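Local coordinates for protein sugar-phosphate aldolase (Thermotoga maritima, PDB 1PVT) that belongs to the class II aldolase and adducin family and has an AraD-like alpha/beta fold built on a mixed beta-sheet with packed helices, at residues Thr126-Leu131 against Ile212-Ala217; Gly161-Glu166 against Asp187-Asp192; Gly28-Arg33 against Ser67-Val72; Leu155-Gln160 against Tyr207-Ile212. All blocks are in the same frame, centred on the assembly; numbering follows the deposited sequence.

How the contacts relate
Contacts 1, 2 and 4 form one continuous packed region, while contact 3 stands apart from it. Helix 203-224 serves contacts 1 and 4, whose centres are about 11 Å apart and which share Ile212; Leu213 CG lies 3.6 Å from Phe158 CZ. Contact 2, centred about 12 Å from each of these two, is joined to contact 1 by Leu131 CD2 and Leu190 CD2 at 3.6 Å, and to contact 4 by the salt bridge Asp187 OD2 to Arg209 NH2 at 2.7 Å. Contact 3 reaches the same sheet as contact 2, but their centres are about 20 Å apart, on opposite sides of the chain's centre.

Contact 1 (Thr126-Leu131 against Ile212-Ala217); sequences THPLNL and ILEKAA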
loop_
_atom_site.group_PDB
_atom_site.type_symbol
_atom_site.label_atom_id
_atom_site.label_comp_id
_atom_site.label_asym_id
_atom_site.label_seq_id
_atom_site.Cartn_x
_atom_site.Cartn_y
_atom_site.Cartn_z
ATOM N N THR A 126 0.719 -1.121 -5.297
ATOM C CA THR A 126 0.429 -1.586 -6.647
ATOM C C THR A 126 1.559 -1.190 -7.598
ATOM O O THR A 126 2.497 -0.505 -7.195
ATOM C CB THR A 126 -0.936 -1.009 -7.117
ATOM O OG1 THR A 126 -1.422 -1.762 -8.236
ATOM C CG2 THR A 126 -0.803 0.458 -7.488
ATOM N N HIS A 127 1.475 -1.634 -8.851
ATOM C CA HIS A 127 2.504 -1.347 -9.852
ATOM C C HIS A 127 1.984 -0.542 -11.028
ATOM O O HIS A 127 1.712 -1.083 -12.095
ATOM C CB HIS A 127 3.100 -2.652 -10.384
ATOM C CG HIS A 127 3.631 -3.539 -9.309
ATOM N ND1 HIS A 127 2.859 -4.498 -8.693
ATOM C CD2 HIS A 127 4.824 -3.544 -8.668
ATOM C CE1 HIS A 127 3.552 -5.053 -7.712
ATOM N NE2 HIS A 127 4.748 -4.491 -7.675
ATOM N N PRO A 128 1.848 0.771 -10.852
ATOM C CA PRO A 128 1.352 1.608 -11.936
ATOM C C PRO A 128 2.305 1.561 -13.117
ATOM O O PRO A 128 3.512 1.732 -12.953
ATOM C CB PRO A 128 1.305 2.989 -11.302
ATOM C CG PRO A 128 1.055 2.693 -9.875
ATOM C CD PRO A 128 2.013 1.560 -9.627
ATOM N N LEU A 129 1.744 1.333 -14.299
ATOM C CA LEU A 129 2.497 1.261 -15.544
ATOM C C LEU A 129 3.461 2.429 -15.783
ATOM O O LEU A 129 4.643 2.232 -16.045
ATOM C CB LEU A 129 1.508 1.182 -16.700
ATOM C CG LEU A 129 1.961 1.802 -18.017
ATOM C CD1 LEU A 129 3.068 0.964 -18.602
ATOM C CD2 LEU A 129 0.794 1.885 -18.982
ATOM N N ASN A 130 2.953 3.649 -15.710
ATOM C CA ASN A 130 3.788 4.810 -15.950
ATOM C C ASN A 130 4.850 5.041 -14.904
ATOM O O ASN A 130 5.979 5.380 -15.232
ATOM C CB ASN A 130 2.920 6.051 -16.077
ATOM C CG ASN A 130 2.209 6.121 -17.406
ATOM O OD1 ASN A 130 2.796 6.503 -18.411
ATOM N ND2 ASN A 130 0.943 5.732 -17.424
ATOM N N LEU A 131 4.490 4.874 -13.639
ATOM C CA LEU A 131 5.451 5.067 -12.559
ATOM C C LEU A 131 6.500 3.979 -12.698
ATOM O O LEU A 131 7.672 4.163 -12.365
ATOM C CB LEU A 131 4.754 4.951 -11.209
ATOM C CG LEU A 131 5.109 6.066 -10.232
ATOM C CD1 LEU A 131 5.155 7.408 -10.953
ATOM C CD2 LEU A 131 4.060 6.093 -9.128
ATOM N N ILE A 212 -3.152 9.967 -8.584
ATOM C CA ILE A 212 -2.426 11.217 -8.775
ATOM C C ILE A 212 -0.954 10.995 -9.125
ATOM O O ILE A 212 -0.467 11.558 -10.101
ATOM C CB ILE A 212 -2.590 12.135 -7.531
ATOM C CG1 ILE A 212 -4.051 12.588 -7.452
ATOM C CG2 ILE A 212 -1.682 13.350 -7.626
ATOM C CD1 ILE A 212 -4.404 13.342 -6.211
ATOM N N LEU A 213 -0.242 10.179 -8.357
ATOM C CA LEU A 213 1.149 9.924 -8.688
ATOM C C LEU A 213 1.248 9.424 -10.120
ATOM O O LEU A 213 2.091 9.875 -10.895
ATOM C CB LEU A 213 1.750 8.885 -7.752
ATOM C CG LEU A 213 2.226 9.438 -6.411
ATOM C CD1 LEU A 213 3.056 8.374 -5.704
ATOM C CD2 LEU A 213 3.069 10.700 -6.627
ATOM N N GLU A 214 0.374 8.489 -10.469
ATOM C CA GLU A 214 0.364 7.933 -11.815
ATOM C C GLU A 214 0.182 9.027 -12.855
ATOM O O GLU A 214 0.934 9.119 -13.826
ATOM C CB GLU A 214 -0.785 6.943 -11.969
ATOM C CG GLU A 214 -0.381 5.546 -12.399
ATOM C CD GLU A 214 0.627 5.533 -13.524
ATOM O OE1 GLU A 214 1.800 5.885 -13.275
ATOM O OE2 GLU A 214 0.246 5.166 -14.655
ATOM N N LYS A 215 -0.836 9.852 -12.646
ATOM C CA LYS A 215 -1.134 10.918 -13.579
ATOM C C LYS A 215 0.089 11.773 -13.797
ATOM O O LYS A 215 0.446 12.061 -14.934
ATOM C CB LYS A 215 -2.294 11.764 -13.066
ATOM C CG LYS A 215 -3.038 12.450 -14.178
ATOM C CD LYS A 215 -4.476 12.746 -13.781
ATOM C CE LYS A 215 -5.310 13.283 -14.962
ATOM N NZ LYS A 215 -6.788 13.328 -14.659
ATOM N N ALA A 216 0.753 12.160 -12.714
ATOM C CA ALA A 216 1.943 12.989 -12.831
ATOM C C ALA A 216 3.014 12.267 -13.607
ATOM O O ALA A 216 3.691 12.857 -14.433
ATOM C CB ALA A 216 2.464 13.347 -11.477
ATOM N N ALA A 217 3.173 10.981 -13.337
ATOM C CA ALA A 217 4.182 10.210 -14.035
ATOM C C ALA A 217 3.827 10.204 -15.498
ATOM O O ALA A 217 4.670 10.442 -16.358
ATOM C CB ALA A 217 4.211 8.800 -13.516
#
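Leu213 presents its CB to Leu131, whose CD2 methyl lies 3.9 Å away as the two side chains pass at a slant. This apolar touch adjoins a polar one made by the next residue. Glu214 turns its chain at chi2 (-45°), which swings CD toward the 126-131 segment, and its CG packs against CB of Pro128 at 3.3 Å. The carboxylate then meets the start of helix 129-134. OE2 accepts two hydrogen bonds, from Asn130 ND2 at 2.9 Å and from Asn130 N at 3.3 Å, both on its syn side; the amide donor lies 20° out of the carboxylate plane and the backbone donor farther out. The Asn130 amide and the carboxylate are nearly coplanar, 25° apart, although the two side chains cross at about a right angle. OE1 takes a weak, bent hydrogen bond from Leu131 N at 2.9 Å.

Pro128 is the N-cap residue of that helix, so the amides of Asn130 and Leu131 belong to its first turn, where no earlier helical carbonyl can accept them. A carboxylate from helix 203-224 fills that role, and the helix end may in turn favour its negative charge. One turn further on, Ala217 sets its CB 4.0 Å from Asn130 CB, with Met147 of helix 144-147 also touching the alanine.

Contact 2 (Gly161-Glu166 against Asp187-Asp192); sequences GISVVE and DAVLWD
Strands 163-165 and 188-191 run parallel, their short axes 4.6 Å apart at closest and inclined by 38°, and Leu190 bonds to both neighbours of Val164: its N donates to Ser163 O (2.9 Å, 164° at the hydrogen) and its O accepts from Val165 N (2.9 Å). The bond from Asp192 N to Val165 O is weak.

Val164 and Leu190 lie on one face of the sheet. There Ile162, just before the strand, sends its CD1 methyl to within 3.7 Å of Leu190 CD1, while its CG2 branch rests 3.5 Å from Ala188 CB. Val164 CG1, anti to the backbone N, reaches forward to the CB of Asp192. Ser163, Val165, Val189 and Trp191 lie on the other face. Ser163 OG sits between its backbone N and carbonyl carbon (chi1 56°), which lays it 3.5 Å from Val189 CG2, and it has a weak hydrogen bond to Lys182 O. Val165 meets Val189 through their methyls and approaches the indole obliquely, CB to Trp191 CD1 at 4.1 Å.

The pair forms the two strands of a beta-alpha-beta unit whose connecting helix, 173-182, covers the Val189 and Trp191 face. Helix 144-147 packs on the Leu190 side; strand 196-200 continues the sheet beyond 188-191, leaving 163-165 outermost.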
loop_
_atom_site.group_PDB
_atom_site.type_symbol
_atom_site.label_atom_id
_atom_site.label_comp_id
_atom_site.label_asym_id
_atom_site.label_seq_id
_atom_site.Cartn_x
_atom_site.Cartn_y
_atom_site.Cartn_z
ATOM N N GLY A 161 6.288 15.524 -0.199
ATOM C CA GLY A 161 6.820 14.878 -1.384
ATOM C C GLY A 161 6.949 13.392 -1.137
ATOM O O GLY A 161 6.321 12.861 -0.220
ATOM N N ILE A 162 7.777 12.723 -1.932
ATOM C CA ILE A 162 7.955 11.277 -1.809
ATOM C C ILE A 162 9.402 10.829 -1.696
ATOM O O ILE A 162 10.325 11.596 -1.964
ATOM C CB ILE A 162 7.347 10.544 -3.022
ATOM C CG1 ILE A 162 7.751 11.268 -4.308
ATOM C CG2 ILE A 162 5.843 10.475 -2.892
ATOM C CD1 ILE A 162 7.227 10.631 -5.564
ATOM N N SER A 163 9.588 9.568 -1.323
ATOM C CA SER A 163 10.920 9.005 -1.183
ATOM C C SER A 163 10.990 7.621 -1.817
ATOM O O SER A 163 10.007 6.879 -1.826
ATOM C CB SER A 163 11.286 8.914 0.293
ATOM O OG SER A 163 10.309 8.162 0.989
ATOM N N VAL A 164 12.157 7.283 -2.353
ATOM C CA VAL A 164 12.355 5.989 -2.985
ATOM C C VAL A 164 12.969 5.062 -1.957
ATOM O O VAL A 164 13.576 5.519 -1.000
ATOM C CB VAL A 164 13.304 6.095 -4.183
ATOM C CG1 VAL A 164 13.427 4.751 -4.861
ATOM C CG2 VAL A 164 12.797 7.136 -5.155
ATOM N N VAL A 165 12.813 3.760 -2.158
ATOM C CA VAL A 165 13.353 2.775 -1.229
ATOM C C VAL A 165 14.051 1.626 -1.958
ATOM O O VAL A 165 13.426 0.915 -2.747
ATOM C CB VAL A 165 12.233 2.187 -0.344
ATOM C CG1 VAL A 165 12.778 1.047 0.507
ATOM C CG2 VAL A 165 11.646 3.274 0.538
ATOM N N GLU A 166 15.344 1.443 -1.689
ATOM C CA GLU A 166 16.118 0.373 -2.317
ATOM C C GLU A 166 15.460 -0.961 -1.970
ATOM O O GLU A 166 15.503 -1.418 -0.824
ATOM C CB GLU A 166 17.569 0.373 -1.821
ATOM C CG GLU A 166 18.076 1.709 -1.275
ATOM C CD GLU A 166 17.489 2.053 0.097
ATOM O OE1 GLU A 166 17.504 1.173 0.993
ATOM O OE2 GLU A 166 17.021 3.204 0.283
ATOM N N ASP A 187 3.353 10.719 2.679
ATOM C CA ASP A 187 2.210 9.907 2.296
ATOM C C ASP A 187 2.380 8.944 1.131
ATOM O O ASP A 187 1.387 8.479 0.567
ATOM C CB ASP A 187 0.989 10.786 2.055
ATOM C CG ASP A 187 0.144 10.952 3.306
ATOM O OD1 ASP A 187 0.198 10.065 4.191
ATOM O OD2 ASP A 187 -0.587 11.959 3.401
ATOM N N ALA A 188 3.624 8.615 0.786
ATOM C CA ALA A 188 3.891 7.683 -0.303
ATOM C C ALA A 188 5.369 7.330 -0.435
ATOM O O ALA A 188 6.241 8.191 -0.314
ATOM C CB ALA A 188 3.379 8.259 -1.619
ATOM N N VAL A 189 5.639 6.054 -0.687
ATOM C CA VAL A 189 7.002 5.580 -0.866
ATOM C C VAL A 189 7.074 4.766 -2.138
ATOM O O VAL A 189 6.237 3.895 -2.361
ATOM C CB VAL A 189 7.452 4.696 0.310
ATOM C CG1 VAL A 189 8.497 3.676 -0.157
ATOM C CG2 VAL A 189 8.038 5.573 1.404
ATOM N N LEU A 190 8.073 5.051 -2.969
ATOM C CA LEU A 190 8.251 4.329 -4.221
ATOM C C LEU A 190 9.291 3.255 -4.031
ATOM O O LEU A 190 10.453 3.579 -3.809
ATOM C CB LEU A 190 8.742 5.263 -5.322
ATOM C CG LEU A 190 7.758 6.234 -5.948
ATOM C CD1 LEU A 190 8.548 7.330 -6.606
ATOM C CD2 LEU A 190 6.857 5.523 -6.946
ATOM N N TRP A 191 8.889 1.986 -4.095
ATOM C CA TRP A 191 9.861 0.902 -3.970
ATOM C C TRP A 191 10.489 0.833 -5.336
ATOM O O TRP A 191 9.921 0.257 -6.261
ATOM C CB TRP A 191 9.207 -0.444 -3.664
ATOM C CG TRP A 191 8.572 -0.534 -2.319
ATOM C CD1 TRP A 191 8.656 0.378 -1.301
ATOM C CD2 TRP A 191 7.738 -1.595 -1.841
ATOM N NE1 TRP A 191 7.921 -0.054 -0.220
ATOM C CE2 TRP A 191 7.349 -1.262 -0.527
ATOM C CE3 TRP A 191 7.280 -2.790 -2.399
ATOM C CZ2 TRP A 191 6.525 -2.086 0.237
ATOM C CZ3 TRP A 191 6.463 -3.607 -1.639
ATOM C CH2 TRP A 191 6.093 -3.251 -0.334
ATOM N N ASP A 192 11.657 1.445 -5.462
ATOM C CA ASP A 192 12.358 1.480 -6.727
ATOM C C ASP A 192 12.302 0.143 -7.448
ATOM O O ASP A 192 12.747 -0.879 -6.920
ATOM C CB ASP A 192 13.810 1.904 -6.510
ATOM C CG ASP A 192 14.556 2.086 -7.813
ATOM O OD1 ASP A 192 14.862 1.057 -8.456
ATOM O OD2 ASP A 192 14.820 3.252 -8.198
#

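Contact 3 (Gly28-Arg33 against Ser67-Val72); sequences GNISVR and SRMREV
The side chain of Met69, a selenomethionine, meets strand 28-34 at two points. Its selenium rests 4.0 Å from the terminal CD1 of Ile30, and its methyl CE lies 3.1 Å from Gly28 O. The bend at chi2 (-52°) brings SE up to Ile30, and the further turn at chi3 (91°) directs CE back to the glycine carbonyl. Beside them a water links the segments, 2.6 Å from Asn29 OD1 and 2.7 Å from Ser67 O, with geometry that suits donation to each; other acceptors compete for its protons, so not all can be served at once.

A second shell fixes these groups. Thr63 OG1 is hydrogen-bonded to Asn29 OD1 and to Ile30 N, while Ser67 OG is hydrogen-bonded to Ala64 O. Within the short helix 69-72 itself, the N-cap residue Arg68 points away from the strand, and its NE forms a salt bridge with Glu71 OE1 at 3.2 Å.

Strand 28-34 lies between strands 58-63 and 122-126, antiparallel to both. The contact thus places the helical turn that follows strand 58-63 against the start of its neighbour, within the mixed alpha/beta architecture of an AraD-like protein.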
loop_
_atom_site.group_PDB
_atom_site.type_symbol
_atom_site.label_atom_id
_atom_site.label_comp_id
_atom_site.label_asym_id
_atom_site.label_seq_id
_atom_site.Cartn_x
_atom_site.Cartn_y
_atom_site.Cartn_z
ATOM N N GLY A 28 -0.323 -6.728 -6.219
ATOM C CA GLY A 28 -0.952 -5.603 -5.554
ATOM C C GLY A 28 -1.764 -6.044 -4.346
ATOM O O GLY A 28 -2.536 -7.012 -4.425
ATOM N N ASN A 29 -1.594 -5.339 -3.230
ATOM C CA ASN A 29 -2.310 -5.673 -2.018
ATOM C C ASN A 29 -2.752 -4.418 -1.343
ATOM O O ASN A 29 -2.241 -3.334 -1.628
ATOM C CB ASN A 29 -1.408 -6.452 -1.079
ATOM C CG ASN A 29 -0.926 -7.735 -1.692
ATOM O OD1 ASN A 29 -1.685 -8.704 -1.823
ATOM N ND2 ASN A 29 0.341 -7.748 -2.100
ATOM N N ILE A 30 -3.696 -4.580 -0.428
ATOM C CA ILE A 30 -4.241 -3.463 0.324
ATOM C C ILE A 30 -4.276 -3.884 1.775
ATOM O O ILE A 30 -4.386 -5.067 2.073
ATOM C CB ILE A 30 -5.684 -3.157 -0.125
ATOM C CG1 ILE A 30 -5.713 -2.880 -1.640
ATOM C CG2 ILE A 30 -6.243 -1.993 0.693
ATOM C CD1 ILE A 30 -7.096 -2.783 -2.237
ATOM N N SER A 31 -4.174 -2.923 2.681
ATOM C CA SER A 31 -4.226 -3.228 4.113
ATOM C C SER A 31 -4.783 -2.040 4.902
ATOM O O SER A 31 -4.344 -0.887 4.740
ATOM C CB SER A 31 -2.836 -3.603 4.653
ATOM O OG SER A 31 -1.958 -2.479 4.668
ATOM N N VAL A 32 -5.765 -2.328 5.750
ATOM C CA VAL A 32 -6.378 -1.287 6.559
ATOM C C VAL A 32 -6.312 -1.702 8.020
ATOM O O VAL A 32 -6.577 -2.858 8.370
ATOM C CB VAL A 32 -7.865 -1.049 6.162
ATOM C CG1 VAL A 32 -8.404 0.216 6.852
ATOM C CG2 VAL A 32 -7.983 -0.927 4.649
ATOM N N ARG A 33 -5.955 -0.746 8.868
ATOM C CA ARG A 33 -5.843 -0.994 10.293
ATOM C C ARG A 33 -7.142 -0.628 10.988
ATOM O O ARG A 33 -7.591 0.514 10.927
ATOM C CB ARG A 33 -4.678 -0.178 10.857
ATOM C CG ARG A 33 -4.464 -0.319 12.344
ATOM C CD ARG A 33 -3.041 0.056 12.711
ATOM N NE ARG A 33 -2.594 1.294 12.070
ATOM C CZ ARG A 33 -2.902 2.519 12.481
ATOM N NH1 ARG A 33 -3.668 2.696 13.547
ATOM N NH2 ARG A 33 -2.430 3.570 11.829
ATOM N N SER A 67 -4.185 -13.151 -4.106
ATOM C CA SER A 67 -5.323 -12.294 -4.392
ATOM C C SER A 67 -5.047 -11.311 -5.525
ATOM O O SER A 67 -3.974 -10.693 -5.606
ATOM C CB SER A 67 -5.765 -11.526 -3.135
ATOM O OG SER A 67 -4.897 -10.447 -2.850
ATOM N N ARG A 68 -6.047 -11.191 -6.395
ATOM C CA ARG A 68 -6.006 -10.314 -7.543
ATOM C C ARG A 68 -7.142 -9.325 -7.405
ATOM O O ARG A 68 -8.282 -9.702 -7.160
ATOM C CB ARG A 68 -6.145 -11.143 -8.812
ATOM C CG ARG A 68 -4.928 -11.998 -9.059
ATOM C CD ARG A 68 -5.109 -12.952 -10.222
ATOM N NE ARG A 68 -5.897 -14.123 -9.851
ATOM C CZ ARG A 68 -5.574 -15.375 -10.172
ATOM N NH1 ARG A 68 -4.468 -15.634 -10.872
ATOM N NH2 ARG A 68 -6.367 -16.372 -9.798
HETATM N N MSE A 69 -6.813 -8.053 -7.557
HETATM C CA MSE A 69 -7.788 -6.990 -7.423
HETATM C C MSE A 69 -9.040 -7.189 -8.256
HETATM O O MSE A 69 -10.135 -6.813 -7.829
HETATM C CB MSE A 69 -7.154 -5.651 -7.789
HETATM C CG MSE A 69 -5.900 -5.334 -7.003
HETATM SE SE MSE A 69 -6.090 -5.473 -5.051
HETATM C CE MSE A 69 -5.578 -7.337 -4.827
ATOM N N ARG A 70 -8.888 -7.781 -9.440
ATOM C CA ARG A 70 -10.035 -7.968 -10.328
ATOM C C ARG A 70 -10.939 -9.013 -9.756
ATOM O O ARG A 70 -11.979 -9.322 -10.326
ATOM C CB ARG A 70 -9.593 -8.382 -11.732
ATOM C CG ARG A 70 -9.046 -9.798 -11.856
ATOM C CD ARG A 70 -8.833 -10.196 -13.327
ATOM N NE ARG A 70 -8.457 -11.603 -13.470
ATOM C CZ ARG A 70 -7.209 -12.058 -13.402
ATOM N NH1 ARG A 70 -6.205 -11.208 -13.203
ATOM N NH2 ARG A 70 -6.966 -13.362 -13.516
ATOM N N GLU A 71 -10.525 -9.542 -8.608
ATOM C CA GLU A 71 -11.278 -10.571 -7.908
ATOM C C GLU A 71 -11.681 -10.166 -6.492
ATOM O O GLU A 71 -12.820 -10.400 -6.087
ATOM C CB GLU A 71 -10.469 -11.866 -7.860
ATOM C CG GLU A 71 -10.002 -12.339 -9.228
ATOM C CD GLU A 71 -9.611 -13.815 -9.254
ATOM O OE1 GLU A 71 -8.774 -14.239 -8.416
ATOM O OE2 GLU A 71 -10.143 -14.548 -10.125
ATOM N N VAL A 72 -10.777 -9.547 -5.737
ATOM C CA VAL A 72 -11.136 -9.176 -4.383
ATOM C C VAL A 72 -12.248 -8.141 -4.355
ATOM O O VAL A 72 -12.889 -7.936 -3.323
ATOM C CB VAL A 72 -9.919 -8.662 -3.577
ATOM C CG1 VAL A 72 -8.637 -8.948 -4.331
ATOM C CG2 VAL A 72 -10.090 -7.192 -3.246
HETATM O O HOH W 1 -1.876 -9.995 -4.120
#

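Contact 4 (Leu155-Gln160 against Tyr207-Ile212); sequences LIFFPQ and YDRVEI
Phe157 and Phe158 extend their rings toward helix 203-224 and receive Ile212 and Arg209 there. The tight part is made by the aliphatic stem of Arg209: CB is 3.4 Å from Phe158 CZ, meeting that ring obliquely, and CG stands at the edge of Phe157, 4.0 Å from CD2. Ile212 adds to this half with both its branches. Its terminal CD1 sits over the centre of one face of the Phe157 ring in a CH-pi contact, though how close it comes is doubtful in the model. The other branch, CG2, lies near the plane of the Phe158 ring at its edge, 4.1 Å from CE1. Thus the isoleucine touches one ring by face and the next by rim.

The junction joins the last turn of helix 152-157, and the chain just leaving it, to the first half of the long helix 203-224; the nearest alpha-carbons, Phe157 CA and Arg209 CA, are 6.6 Å apart. Beyond its stem, Arg209 bends at chi3 (-147°), which places NE, and its guanidinium, turned 80° to the Phe157 ring, sets NH1 2.9 Å from Phe157 O. Its charge is met by Glu205 and Asp187 through NH2, while NE donates to Phe199 O.

Toward solvent the packing is looser: Phe158 is buried, whereas Phe157 remains partly exposed, and its CE2 merely touches Asp208 CB at 4.0 Å, in an oblique approach.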
loop_
_atom_site.group_PDB
_atom_site.type_symbol
_atom_site.label_atom_id
_atom_site.label_comp_id
_atom_site.label_asym_id
_atom_site.label_seq_id
_atom_site.Cartn_x
_atom_site.Cartn_y
_atom_site.Cartn_z
ATOM N N LEU A 155 1.381 18.338 -5.182
ATOM C CA LEU A 155 1.793 19.163 -4.045
ATOM C C LEU A 155 0.846 18.985 -2.857
ATOM O O LEU A 155 1.272 18.691 -1.740
ATOM C CB LEU A 155 1.812 20.634 -4.483
ATOM C CG LEU A 155 2.113 20.878 -5.978
ATOM C CD1 LEU A 155 2.051 22.367 -6.318
ATOM C CD2 LEU A 155 3.481 20.314 -6.314
ATOM N N ILE A 156 -0.441 19.169 -3.126
ATOM C CA ILE A 156 -1.497 19.035 -2.130
ATOM C C ILE A 156 -1.460 17.682 -1.431
ATOM O O ILE A 156 -1.367 17.609 -0.211
ATOM C CB ILE A 156 -2.893 19.186 -2.782
ATOM C CG1 ILE A 156 -3.036 20.577 -3.405
ATOM C CG2 ILE A 156 -3.985 18.920 -1.750
ATOM C CD1 ILE A 156 -4.293 20.749 -4.240
ATOM N N PHE A 157 -1.548 16.609 -2.203
ATOM C CA PHE A 157 -1.539 15.283 -1.613
ATOM C C PHE A 157 -0.158 14.894 -1.088
ATOM O O PHE A 157 -0.028 13.982 -0.264
ATOM C CB PHE A 157 -2.030 14.251 -2.631
ATOM C CG PHE A 157 -3.491 14.380 -2.979
ATOM C CD1 PHE A 157 -3.967 15.500 -3.659
ATOM C CD2 PHE A 157 -4.391 13.366 -2.646
ATOM C CE1 PHE A 157 -5.320 15.607 -4.010
ATOM C CE2 PHE A 157 -5.747 13.464 -2.993
ATOM C CZ PHE A 157 -6.212 14.585 -3.676
ATOM N N PHE A 158 0.877 15.581 -1.561
ATOM C CA PHE A 158 2.232 15.289 -1.107
ATOM C C PHE A 158 2.940 16.574 -0.804
ATOM O O PHE A 158 3.823 17.005 -1.549
ATOM C CB PHE A 158 3.004 14.525 -2.166
ATOM C CG PHE A 158 2.245 13.387 -2.721
ATOM C CD1 PHE A 158 1.392 13.572 -3.798
ATOM C CD2 PHE A 158 2.320 12.140 -2.126
ATOM C CE1 PHE A 158 0.618 12.528 -4.274
ATOM C CE2 PHE A 158 1.553 11.091 -2.592
ATOM C CZ PHE A 158 0.698 11.284 -3.669
ATOM N N PRO A 159 2.541 17.224 0.294
ATOM C CA PRO A 159 3.137 18.485 0.723
ATOM C C PRO A 159 4.638 18.286 0.925
ATOM O O PRO A 159 5.447 19.106 0.488
ATOM C CB PRO A 159 2.395 18.783 2.022
ATOM C CG PRO A 159 1.048 18.185 1.769
ATOM C CD PRO A 159 1.418 16.853 1.172
ATOM N N GLN A 160 5.014 17.191 1.579
ATOM C CA GLN A 160 6.431 16.910 1.802
ATOM C C GLN A 160 7.078 16.283 0.560
ATOM O O GLN A 160 8.271 16.494 0.290
ATOM C CB GLN A 160 6.617 15.974 3.005
ATOM C CG GLN A 160 6.754 16.681 4.362
ATOM C CD GLN A 160 5.481 17.402 4.808
ATOM O OE1 GLN A 160 5.101 18.434 4.239
ATOM N NE2 GLN A 160 4.818 16.855 5.832
ATOM N N TYR A 207 -5.730 5.191 -2.326
ATOM C CA TYR A 207 -5.967 5.004 -3.754
ATOM C C TYR A 207 -5.859 6.324 -4.508
ATOM O O TYR A 207 -5.306 6.382 -5.605
ATOM C CB TYR A 207 -7.351 4.421 -4.008
ATOM C CG TYR A 207 -7.651 4.268 -5.482
ATOM C CD1 TYR A 207 -7.044 3.277 -6.236
ATOM C CD2 TYR A 207 -8.496 5.150 -6.135
ATOM C CE1 TYR A 207 -7.266 3.172 -7.592
ATOM C CE2 TYR A 207 -8.720 5.049 -7.496
ATOM C CZ TYR A 207 -8.100 4.059 -8.212
ATOM O OH TYR A 207 -8.302 3.961 -9.560
ATOM N N ASP A 208 -6.410 7.380 -3.926
ATOM C CA ASP A 208 -6.361 8.697 -4.545
ATOM C C ASP A 208 -4.934 9.177 -4.806
ATOM O O ASP A 208 -4.678 9.889 -5.775
ATOM C CB ASP A 208 -7.075 9.718 -3.659
ATOM C CG ASP A 208 -8.534 9.857 -4.003
ATOM O OD1 ASP A 208 -9.121 8.859 -4.465
ATOM O OD2 ASP A 208 -9.092 10.956 -3.802
ATOM N N ARG A 209 -4.002 8.804 -3.943
ATOM C CA ARG A 209 -2.628 9.234 -4.137
ATOM C C ARG A 209 -1.938 8.409 -5.220
ATOM O O ARG A 209 -1.042 8.900 -5.897
ATOM C CB ARG A 209 -1.864 9.152 -2.824
ATOM C CG ARG A 209 -2.447 10.005 -1.704
ATOM C CD ARG A 209 -1.532 9.900 -0.495
ATOM N NE ARG A 209 -2.209 9.983 0.797
ATOM C CZ ARG A 209 -2.432 11.108 1.458
ATOM N NH1 ARG A 209 -2.037 12.266 0.951
ATOM N NH2 ARG A 209 -3.025 11.062 2.639
ATOM N N VAL A 210 -2.344 7.155 -5.380
ATOM C CA VAL A 210 -1.769 6.321 -6.421
ATOM C C VAL A 210 -2.151 6.982 -7.733
ATOM O O VAL A 210 -1.290 7.350 -8.527
ATOM C CB VAL A 210 -2.354 4.920 -6.400
ATOM C CG1 VAL A 210 -1.883 4.155 -7.608
ATOM C CG2 VAL A 210 -1.932 4.215 -5.146
ATOM N N GLU A 211 -3.455 7.143 -7.948
ATOM C CA GLU A 211 -3.972 7.777 -9.160
ATOM C C GLU A 211 -3.165 9.012 -9.506
ATOM O O GLU A 211 -2.565 9.101 -10.577
ATOM C CB GLU A 211 -5.421 8.191 -8.965
ATOM C CG GLU A 211 -6.410 7.199 -9.463
ATOM C CD GLU A 211 -7.796 7.790 -9.524
ATOM O OE1 GLU A 211 -8.681 7.168 -10.151
ATOM O OE2 GLU A 211 -8.005 8.878 -8.940
ATOM N N ILE A 212 -3.152 9.967 -8.584
ATOM C CA ILE A 212 -2.426 11.217 -8.775
ATOM C C ILE A 212 -0.954 10.995 -9.125
ATOM O O ILE A 212 -0.467 11.558 -10.101
ATOM C CB ILE A 212 -2.590 12.135 -7.531
ATOM C CG1 ILE A 212 -4.051 12.588 -7.452
ATOM C CG2 ILE A 212 -1.682 13.350 -7.626
ATOM C CD1 ILE A 212 -4.404 13.342 -6.211
#